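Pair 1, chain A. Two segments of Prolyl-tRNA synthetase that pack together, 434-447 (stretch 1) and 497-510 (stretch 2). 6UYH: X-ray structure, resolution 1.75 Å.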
# COMPACT_ATOMS: atom_id res chain seq x y z
N ASN A 434 1.27 -18.75 -32.81
CA ASN A 434 2.51 -17.99 -32.86
C ASN A 434 2.22 -16.50 -32.87
O ASN A 434 1.12 -16.05 -33.20
CB ASN A 434 3.32 -18.35 -34.12
CG ASN A 434 3.75 -19.79 -34.14
OD1 ASN A 434 4.67 -20.17 -33.43
ND2 ASN A 434 3.08 -20.61 -34.96
N MET A 435 3.22 -15.73 -32.46
CA MET A 435 3.27 -14.31 -32.76
C MET A 435 3.97 -14.14 -34.10
O MET A 435 4.84 -14.94 -34.47
CB MET A 435 4.01 -13.54 -31.68
CG MET A 435 3.42 -13.76 -30.30
SD MET A 435 4.15 -12.62 -29.11
CE MET A 435 5.67 -13.48 -28.73
N CYS A 436 3.59 -13.09 -34.83
CA CYS A 436 3.99 -12.90 -36.21
C CYS A 436 4.66 -11.55 -36.38
O CYS A 436 4.12 -10.52 -35.95
CB CYS A 436 2.78 -12.98 -37.14
SG CYS A 436 1.86 -14.52 -36.98
N LEU A 437 5.81 -11.55 -37.05
CA LEU A 437 6.48 -10.31 -37.45
C LEU A 437 6.06 -10.02 -38.89
O LEU A 437 6.30 -10.85 -39.78
CB LEU A 437 8.00 -10.43 -37.34
CG LEU A 437 8.68 -10.25 -35.99
CD1 LEU A 437 10.12 -10.74 -36.10
CD2 LEU A 437 8.63 -8.80 -35.54
N ILE A 438 5.42 -8.88 -39.10
CA ILE A 438 4.90 -8.58 -40.43
C ILE A 438 5.52 -7.29 -40.95
O ILE A 438 5.88 -6.40 -40.16
CB ILE A 438 3.36 -8.47 -40.44
CG1 ILE A 438 2.88 -7.27 -39.62
CG2 ILE A 438 2.74 -9.76 -39.93
CD1 ILE A 438 1.43 -6.89 -39.91
N PRO A 439 5.69 -7.15 -42.27
CA PRO A 439 6.03 -5.84 -42.83
C PRO A 439 4.94 -4.85 -42.46
O PRO A 439 3.76 -5.17 -42.51
CB PRO A 439 6.09 -6.08 -44.34
CG PRO A 439 5.79 -7.50 -44.56
CD PRO A 439 5.31 -8.13 -43.30
N TRP A 440 5.35 -3.64 -42.08
CA TRP A 440 4.41 -2.71 -41.49
C TRP A 440 4.64 -1.31 -42.01
O TRP A 440 5.78 -0.87 -42.11
CB TRP A 440 4.55 -2.74 -39.96
CG TRP A 440 3.63 -1.82 -39.23
CD1 TRP A 440 3.98 -0.78 -38.43
CD2 TRP A 440 2.19 -1.85 -39.25
NE1 TRP A 440 2.86 -0.16 -37.94
CE2 TRP A 440 1.75 -0.80 -38.42
CE3 TRP A 440 1.25 -2.66 -39.87
CZ2 TRP A 440 0.39 -0.53 -38.21
CZ3 TRP A 440 -0.10 -2.39 -39.67
CH2 TRP A 440 -0.51 -1.34 -38.84
N HIS A 441 3.56 -0.63 -42.38
CA HIS A 441 3.56 0.83 -42.51
C HIS A 441 2.42 1.34 -41.65
O HIS A 441 1.27 0.92 -41.83
CB HIS A 441 3.39 1.29 -43.96
CG HIS A 441 3.58 2.76 -44.14
ND1 HIS A 441 4.54 3.29 -44.97
CD2 HIS A 441 2.95 3.82 -43.58
CE1 HIS A 441 4.49 4.61 -44.92
NE2 HIS A 441 3.53 4.95 -44.08
N GLU A 442 2.74 2.24 -40.72
CA GLU A 442 1.77 2.66 -39.71
C GLU A 442 0.49 3.20 -40.34
O GLU A 442 0.53 4.05 -41.23
CB GLU A 442 2.40 3.72 -38.80
CG GLU A 442 1.41 4.34 -37.81
CD GLU A 442 0.79 3.31 -36.87
OE1 GLU A 442 1.54 2.47 -36.32
OE2 GLU A 442 -0.44 3.35 -36.67
N SER A 443 -0.64 2.69 -39.85
CA SER A 443 -1.96 3.06 -40.35
C SER A 443 -3.04 2.44 -39.47
O SER A 443 -3.06 1.22 -39.29
CB SER A 443 -2.13 2.58 -41.79
OG SER A 443 -3.48 2.61 -42.20
N LYS A 444 -3.93 3.27 -38.91
CA LYS A 444 -5.06 2.72 -38.16
C LYS A 444 -5.92 1.83 -39.05
O LYS A 444 -6.39 0.77 -38.61
CB LYS A 444 -5.90 3.85 -37.57
CG LYS A 444 -5.23 4.61 -36.44
CD LYS A 444 -6.11 5.75 -35.95
CE LYS A 444 -5.52 6.42 -34.71
NZ LYS A 444 -6.32 7.60 -34.27
N ALA A 445 -6.13 2.24 -40.30
CA ALA A 445 -6.98 1.47 -41.20
C ALA A 445 -6.36 0.12 -41.54
O ALA A 445 -7.07 -0.89 -41.65
CB ALA A 445 -7.25 2.27 -42.47
N ALA A 446 -5.04 0.08 -41.74
CA ALA A 446 -4.39 -1.20 -42.00
C ALA A 446 -4.53 -2.13 -40.80
O ALA A 446 -4.83 -3.31 -40.95
CB ALA A 446 -2.91 -1.00 -42.33
N GLU A 447 -4.36 -1.59 -39.59
CA GLU A 447 -4.49 -2.42 -38.40
C GLU A 447 -5.91 -2.96 -38.27
O GLU A 447 -6.11 -4.13 -37.90
CB GLU A 447 -4.10 -1.62 -37.16
CG GLU A 447 -4.20 -2.41 -35.88
CD GLU A 447 -3.54 -1.71 -34.70
OE1 GLU A 447 -2.76 -0.75 -34.93
OE2 GLU A 447 -3.81 -2.13 -33.56
N GLU A 497 -5.65 -1.76 -49.88
CA GLU A 497 -5.99 -0.37 -50.16
C GLU A 497 -4.82 0.57 -49.93
O GLU A 497 -4.80 1.67 -50.49
CB GLU A 497 -7.17 0.08 -49.29
CG GLU A 497 -8.47 -0.61 -49.63
CD GLU A 497 -8.84 -0.44 -51.09
OE1 GLU A 497 -8.75 0.70 -51.60
OE2 GLU A 497 -9.19 -1.45 -51.74
N GLU A 498 -3.84 0.16 -49.13
CA GLU A 498 -2.67 0.99 -48.87
C GLU A 498 -1.39 0.37 -49.43
O GLU A 498 -0.31 0.54 -48.86
CB GLU A 498 -2.54 1.28 -47.38
CG GLU A 498 -3.63 2.24 -46.91
CD GLU A 498 -3.61 2.54 -45.42
OE1 GLU A 498 -2.84 1.91 -44.67
OE2 GLU A 498 -4.39 3.41 -45.00
N ALA A 499 -1.50 -0.32 -50.57
CA ALA A 499 -0.30 -0.83 -51.22
C ALA A 499 0.70 0.30 -51.52
O ALA A 499 1.91 0.05 -51.59
CB ALA A 499 -0.68 -1.57 -52.50
N HIS A 500 0.20 1.53 -51.68
CA HIS A 500 1.06 2.69 -51.96
C HIS A 500 1.80 3.19 -50.72
O HIS A 500 2.61 4.12 -50.85
CB HIS A 500 0.23 3.84 -52.55
CG HIS A 500 -0.89 4.30 -51.66
ND1 HIS A 500 -2.09 3.62 -51.56
CD2 HIS A 500 -1.00 5.36 -50.83
CE1 HIS A 500 -2.88 4.24 -50.71
NE2 HIS A 500 -2.24 5.30 -50.25
N LYS A 501 1.54 2.63 -49.54
CA LYS A 501 2.27 3.00 -48.33
C LYS A 501 3.27 1.88 -48.06
O LYS A 501 2.91 0.81 -47.55
CB LYS A 501 1.32 3.23 -47.16
CG LYS A 501 0.36 4.38 -47.40
CD LYS A 501 -0.39 4.74 -46.13
CE LYS A 501 -1.19 6.02 -46.33
NZ LYS A 501 -1.99 6.35 -45.12
N LYS A 502 4.52 2.12 -48.43
CA LYS A 502 5.52 1.06 -48.47
C LYS A 502 5.90 0.65 -47.06
O LYS A 502 6.13 1.52 -46.21
CB LYS A 502 6.75 1.56 -49.23
CG LYS A 502 7.87 0.55 -49.42
CD LYS A 502 9.02 1.22 -50.22
CE LYS A 502 10.01 0.21 -50.77
NZ LYS A 502 10.68 -0.56 -49.68
N PRO A 503 5.97 -0.65 -46.76
CA PRO A 503 6.43 -1.06 -45.43
C PRO A 503 7.82 -0.51 -45.13
O PRO A 503 8.71 -0.53 -45.98
CB PRO A 503 6.42 -2.59 -45.51
CG PRO A 503 5.36 -2.90 -46.55
CD PRO A 503 5.52 -1.79 -47.58
N ASN A 504 8.00 0.03 -43.91
CA ASN A 504 9.29 0.59 -43.52
C ASN A 504 9.75 0.14 -42.14
O ASN A 504 10.71 0.71 -41.61
CB ASN A 504 9.29 2.13 -43.60
CG ASN A 504 8.22 2.79 -42.75
OD1 ASN A 504 7.54 2.16 -41.93
ND2 ASN A 504 8.08 4.11 -42.93
N CYS A 505 9.11 -0.86 -41.56
CA CYS A 505 9.58 -1.50 -40.33
C CYS A 505 8.84 -2.82 -40.20
O CYS A 505 8.00 -3.17 -41.04
CB CYS A 505 9.35 -0.61 -39.10
SG CYS A 505 7.62 -0.30 -38.77
N TRP A 506 9.17 -3.56 -39.14
CA TRP A 506 8.48 -4.80 -38.80
C TRP A 506 7.65 -4.58 -37.55
O TRP A 506 8.11 -3.96 -36.59
CB TRP A 506 9.48 -5.93 -38.54
CG TRP A 506 10.24 -6.37 -39.76
CD1 TRP A 506 11.44 -5.89 -40.19
CD2 TRP A 506 9.86 -7.41 -40.68
NE1 TRP A 506 11.83 -6.57 -41.33
CE2 TRP A 506 10.88 -7.50 -41.65
CE3 TRP A 506 8.75 -8.26 -40.77
CZ2 TRP A 506 10.83 -8.41 -42.71
CZ3 TRP A 506 8.70 -9.17 -41.83
CH2 TRP A 506 9.73 -9.23 -42.78
N ALA A 507 6.41 -5.08 -37.58
CA ALA A 507 5.53 -5.03 -36.42
C ALA A 507 5.20 -6.44 -35.93
O ALA A 507 5.04 -7.37 -36.72
CB ALA A 507 4.23 -4.27 -36.74
N LEU A 508 5.07 -6.57 -34.61
CA LEU A 508 4.67 -7.82 -33.99
C LEU A 508 3.15 -7.81 -33.80
O LEU A 508 2.60 -6.91 -33.17
CB LEU A 508 5.40 -8.00 -32.66
CG LEU A 508 5.40 -9.39 -32.02
CD1 LEU A 508 6.23 -10.36 -32.84
CD2 LEU A 508 5.90 -9.31 -30.56
N PHE A 509 2.49 -8.80 -34.40
CA PHE A 509 1.05 -8.99 -34.32
C PHE A 509 0.77 -10.36 -33.74
O PHE A 509 1.54 -11.30 -33.94
CB PHE A 509 0.39 -8.89 -35.72
CG PHE A 509 0.03 -7.49 -36.13
CD1 PHE A 509 1.02 -6.56 -36.40
CD2 PHE A 509 -1.30 -7.11 -36.26
CE1 PHE A 509 0.69 -5.28 -36.79
CE2 PHE A 509 -1.64 -5.82 -36.64
CZ PHE A 509 -0.64 -4.90 -36.91
N GLY A 510 -0.36 -10.49 -33.06
CA GLY A 510 -0.71 -11.78 -32.49
C GLY A 510 -2.05 -11.72 -31.79
O GLY A 510 -2.66 -10.65 -31.65
O HOH W 1 -0.32 1.22 -44.16
O HOH W 2 5.49 3.19 -40.42
O HOH W 3 -0.05 6.14 -42.69

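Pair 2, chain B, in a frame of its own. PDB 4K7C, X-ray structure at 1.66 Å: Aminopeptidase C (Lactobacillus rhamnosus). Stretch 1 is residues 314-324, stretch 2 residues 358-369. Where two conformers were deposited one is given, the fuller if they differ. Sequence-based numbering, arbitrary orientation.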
# COMPACT_ATOMS: atom_id res chain seq x y z
N SER B 314 22.17 32.13 8.82
CA SER B 314 20.98 31.86 8.01
C SER B 314 19.98 33.01 8.02
O SER B 314 20.01 33.94 8.88
CB SER B 314 20.38 30.51 8.48
OG SER B 314 19.79 30.55 9.75
N VAL B 315 19.12 33.04 7.04
CA VAL B 315 18.27 34.20 6.87
C VAL B 315 16.79 33.80 6.71
O VAL B 315 16.44 33.15 5.70
CB VAL B 315 18.71 35.03 5.62
CG1 VAL B 315 17.86 36.24 5.40
CG2 VAL B 315 20.19 35.49 5.67
N TRP B 316 15.93 34.18 7.65
CA TRP B 316 14.52 33.95 7.53
C TRP B 316 14.00 34.81 6.37
O TRP B 316 14.40 35.99 6.21
CB TRP B 316 13.81 34.38 8.81
CG TRP B 316 12.38 34.13 9.01
CD1 TRP B 316 11.82 33.23 9.82
CD2 TRP B 316 11.25 34.94 8.53
NE1 TRP B 316 10.49 33.33 9.86
CE2 TRP B 316 10.10 34.37 9.07
CE3 TRP B 316 11.13 35.96 7.59
CZ2 TRP B 316 8.83 34.85 8.80
CZ3 TRP B 316 9.88 36.48 7.37
CH2 TRP B 316 8.73 35.92 7.94
N PHE B 317 13.19 34.17 5.52
CA PHE B 317 12.57 34.87 4.38
C PHE B 317 11.17 34.45 4.05
O PHE B 317 10.81 33.30 4.29
CB PHE B 317 13.46 34.79 3.09
CG PHE B 317 13.36 33.52 2.31
CD1 PHE B 317 14.02 32.39 2.73
CD2 PHE B 317 12.67 33.49 1.11
CE1 PHE B 317 13.94 31.20 2.06
CE2 PHE B 317 12.66 32.30 0.35
CZ PHE B 317 13.30 31.16 0.84
N GLY B 318 10.41 35.42 3.52
CA GLY B 318 9.03 35.29 3.10
C GLY B 318 8.89 35.38 1.59
O GLY B 318 9.46 36.24 0.96
N SER B 319 8.15 34.43 1.02
CA SER B 319 8.00 34.32 -0.45
C SER B 319 6.61 33.78 -0.84
O SER B 319 5.82 33.30 0.01
CB SER B 319 9.09 33.41 -1.06
OG SER B 319 8.98 32.07 -0.65
N ASP B 320 6.34 33.80 -2.14
CA ASP B 320 5.11 33.16 -2.65
C ASP B 320 5.53 31.83 -3.24
O ASP B 320 5.82 31.74 -4.42
CB ASP B 320 4.47 34.07 -3.69
CG ASP B 320 3.11 33.64 -4.14
OD1 ASP B 320 2.70 32.52 -3.87
OD2 ASP B 320 2.41 34.48 -4.80
N VAL B 321 5.55 30.77 -2.41
CA VAL B 321 6.19 29.54 -2.78
C VAL B 321 5.42 28.80 -3.89
O VAL B 321 6.04 28.04 -4.61
CB VAL B 321 6.32 28.64 -1.55
CG1 VAL B 321 4.95 28.05 -1.10
CG2 VAL B 321 7.37 27.59 -1.75
N GLY B 322 4.13 29.07 -4.01
CA GLY B 322 3.27 28.48 -5.05
C GLY B 322 3.49 29.00 -6.44
O GLY B 322 3.06 28.39 -7.36
N GLN B 323 4.23 30.10 -6.57
CA GLN B 323 4.60 30.65 -7.90
C GLN B 323 5.74 29.88 -8.51
O GLN B 323 6.78 29.67 -7.86
CB GLN B 323 5.01 32.08 -7.77
CG GLN B 323 3.87 32.98 -7.33
CD GLN B 323 2.83 33.29 -8.42
OE1 GLN B 323 3.03 33.02 -9.61
NE2 GLN B 323 1.76 33.91 -8.02
N SER B 324 5.57 29.44 -9.77
CA SER B 324 6.70 28.98 -10.62
C SER B 324 7.62 28.04 -9.86
O SER B 324 8.84 28.16 -9.76
CB SER B 324 7.36 30.21 -11.30
OG SER B 324 8.36 29.84 -12.19
N GLY B 358 -3.35 41.44 -6.86
CA GLY B 358 -3.83 40.26 -6.11
C GLY B 358 -3.34 38.89 -6.57
O GLY B 358 -3.80 37.83 -6.10
N GLU B 359 -2.38 38.92 -7.47
CA GLU B 359 -1.81 37.72 -8.04
C GLU B 359 -0.77 37.09 -7.08
O GLU B 359 -0.66 35.89 -7.07
CB GLU B 359 -1.18 38.06 -9.38
CG GLU B 359 -0.36 36.91 -10.05
CD GLU B 359 -1.06 35.55 -10.13
OE1 GLU B 359 -2.28 35.49 -10.18
OE2 GLU B 359 -0.32 34.55 -10.20
N SER B 360 -0.02 37.90 -6.31
CA SER B 360 1.06 37.36 -5.49
C SER B 360 1.19 38.13 -4.21
O SER B 360 0.90 39.30 -4.19
CB SER B 360 2.39 37.39 -6.24
OG SER B 360 3.44 36.62 -5.65
N LEU B 361 1.72 37.48 -3.19
CA LEU B 361 1.98 38.08 -1.86
C LEU B 361 2.76 36.99 -1.08
O LEU B 361 2.99 35.89 -1.63
CB LEU B 361 0.74 38.58 -1.15
CG LEU B 361 -0.54 37.76 -1.17
CD1 LEU B 361 -0.31 36.44 -0.52
CD2 LEU B 361 -1.66 38.44 -0.44
N MSE B 362 3.31 37.29 0.11
CA MSE B 362 3.99 36.22 0.90
C MSE B 362 2.98 35.24 1.39
O MSE B 362 1.97 35.62 1.94
CB MSE B 362 4.81 36.70 2.14
CG MSE B 362 5.12 35.53 3.12
SE MSE B 362 6.12 36.22 4.69
CE MSE B 362 6.84 34.70 5.62
N THR B 363 3.24 33.96 1.15
CA THR B 363 2.40 32.87 1.54
C THR B 363 3.16 31.83 2.41
O THR B 363 2.54 30.97 3.01
CB THR B 363 1.82 32.13 0.34
OG1 THR B 363 2.90 31.52 -0.37
CG2 THR B 363 1.03 33.09 -0.59
N HIS B 364 4.49 31.90 2.45
CA HIS B 364 5.30 30.85 3.12
C HIS B 364 6.64 31.46 3.58
O HIS B 364 7.27 32.26 2.91
CB HIS B 364 5.50 29.67 2.15
CG HIS B 364 6.11 28.44 2.78
ND1 HIS B 364 5.68 27.92 3.98
CD2 HIS B 364 7.11 27.62 2.35
CE1 HIS B 364 6.40 26.84 4.29
NE2 HIS B 364 7.27 26.64 3.31
N ALA B 365 7.09 31.05 4.75
CA ALA B 365 8.37 31.50 5.33
C ALA B 365 9.28 30.27 5.28
O ALA B 365 8.86 29.14 5.66
CB ALA B 365 8.18 31.91 6.82
N MSE B 366 10.52 30.51 4.90
CA MSE B 366 11.57 29.50 4.87
C MSE B 366 12.85 30.21 5.32
O MSE B 366 12.83 31.33 5.77
CB MSE B 366 11.66 28.77 3.50
CG MSE B 366 10.33 28.07 3.16
SE MSE B 366 10.40 27.21 1.38
CE MSE B 366 10.36 28.83 0.26
N VAL B 367 13.99 29.52 5.15
CA VAL B 367 15.27 29.99 5.57
C VAL B 367 16.30 29.79 4.42
O VAL B 367 16.42 28.71 3.85
CB VAL B 367 15.72 29.25 6.89
CG1 VAL B 367 17.15 29.66 7.28
CG2 VAL B 367 14.77 29.45 8.01
N LEU B 368 17.01 30.87 4.10
CA LEU B 368 18.21 30.79 3.26
C LEU B 368 19.38 30.28 4.06
O LEU B 368 19.70 30.84 5.12
CB LEU B 368 18.59 32.18 2.66
CG LEU B 368 17.35 32.85 2.02
CD1 LEU B 368 17.69 34.28 1.72
CD2 LEU B 368 16.94 32.21 0.68
N THR B 369 20.00 29.25 3.52
CA THR B 369 21.18 28.58 4.14
C THR B 369 22.39 28.45 3.24
O THR B 369 23.37 27.85 3.60
CB THR B 369 20.83 27.21 4.76
OG1 THR B 369 20.63 26.24 3.72
CG2 THR B 369 19.54 27.31 5.71
O HOH W 4 9.79 31.68 1.81
O HOH W 5 2.00 30.39 -2.48
O HOH W 6 2.33 34.97 -11.43

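Both pairs are two antiparallel strands joined by a ladder of backbone hydrogen bonds. Fourteen central residues superpose with an RMSD of 0.9 Å. The strand axes approach to 4.5 Å in each, and their N-to-C directions differ by 136° in pair 1 and 139° in pair 2.

The register is the same. A:Cys436 and A:Phe509 match B:Val315 and B:Leu368, and each couple forms two backbone bonds. A:Ile438 with A:Ala507 matches B:Phe317 with B:Met366, again doubly bonded. The ladder ends alike. A:Trp440 O accepts from A:Asn504 N at 3.0 Å and weakly from A:Cys505 N at 3.4 Å. B:Ser319 O accepts from B:Thr363 N at 2.9 Å and from B:His364 N at 3.1 Å. One carbonyl thus holds two successive amides as the second stretch enters its strand.

On the face carrying A:Ile438, A:Trp440, A:Ala507 and A:Phe509, pair 1 packs with aromatic rings from both strands. A:Ile438 CD1 lies over the face of the A:Phe509 ring, 3.5 Å from its CD1. The small A:Ala507 leaves its CB against the A:Trp440 ring, 3.5 Å from CG. Pair 2 reverses the first arrangement. The ring is now B:Phe317, at the position of A:Ile438, and B:Leu368, at that of A:Phe509, places CD2 over its face. B:Ser319 takes the place of A:Trp440 and is small. The longer B:Met366, a selenomethionine at the position of A:Ala507, brings CE to 3.6 Å from B:Ser319 OG. Water 4 joins that OG to B:Phe317 O and B:His364 O.

The neighbouring positions differ as well. A:Pro439 and A:Trp506 pair in the ladder, but their side chains diverge. In pair 1, A:Pro439 CB meets A:Pro503 CB at 3.7 Å, and A:Pro439 CD lies 3.8 Å from A:Trp506 CZ3. In pair 2 the matching positions are B:Gly318, B:Met362 and B:Ala365. The large ring comes instead from B:Trp316, matched to A:Leu437. Its CH2 is 3.2 Å from CE of selenomethionine B:Met362, and its CZ2 is 3.6 Å from B:Ala365 CB. B:Gly318 makes room for this chain: an ideal CB there would fall 2.3 Å from B:Met362 SE, a clash.

Beyond the ladder, A:His441 and B:Asp320 coincide, and both side chains tie down the incoming loop. A:His441 ND1 donates to A:Lys502 O at 2.7 Å, while A:Lys501 CB covers one ring face. B:Asp320 OD2 accepts from B:Ser360 OG at 2.5 Å. The histidine acts as donor to a backbone carbonyl, the aspartate as acceptor from a hydroxyl.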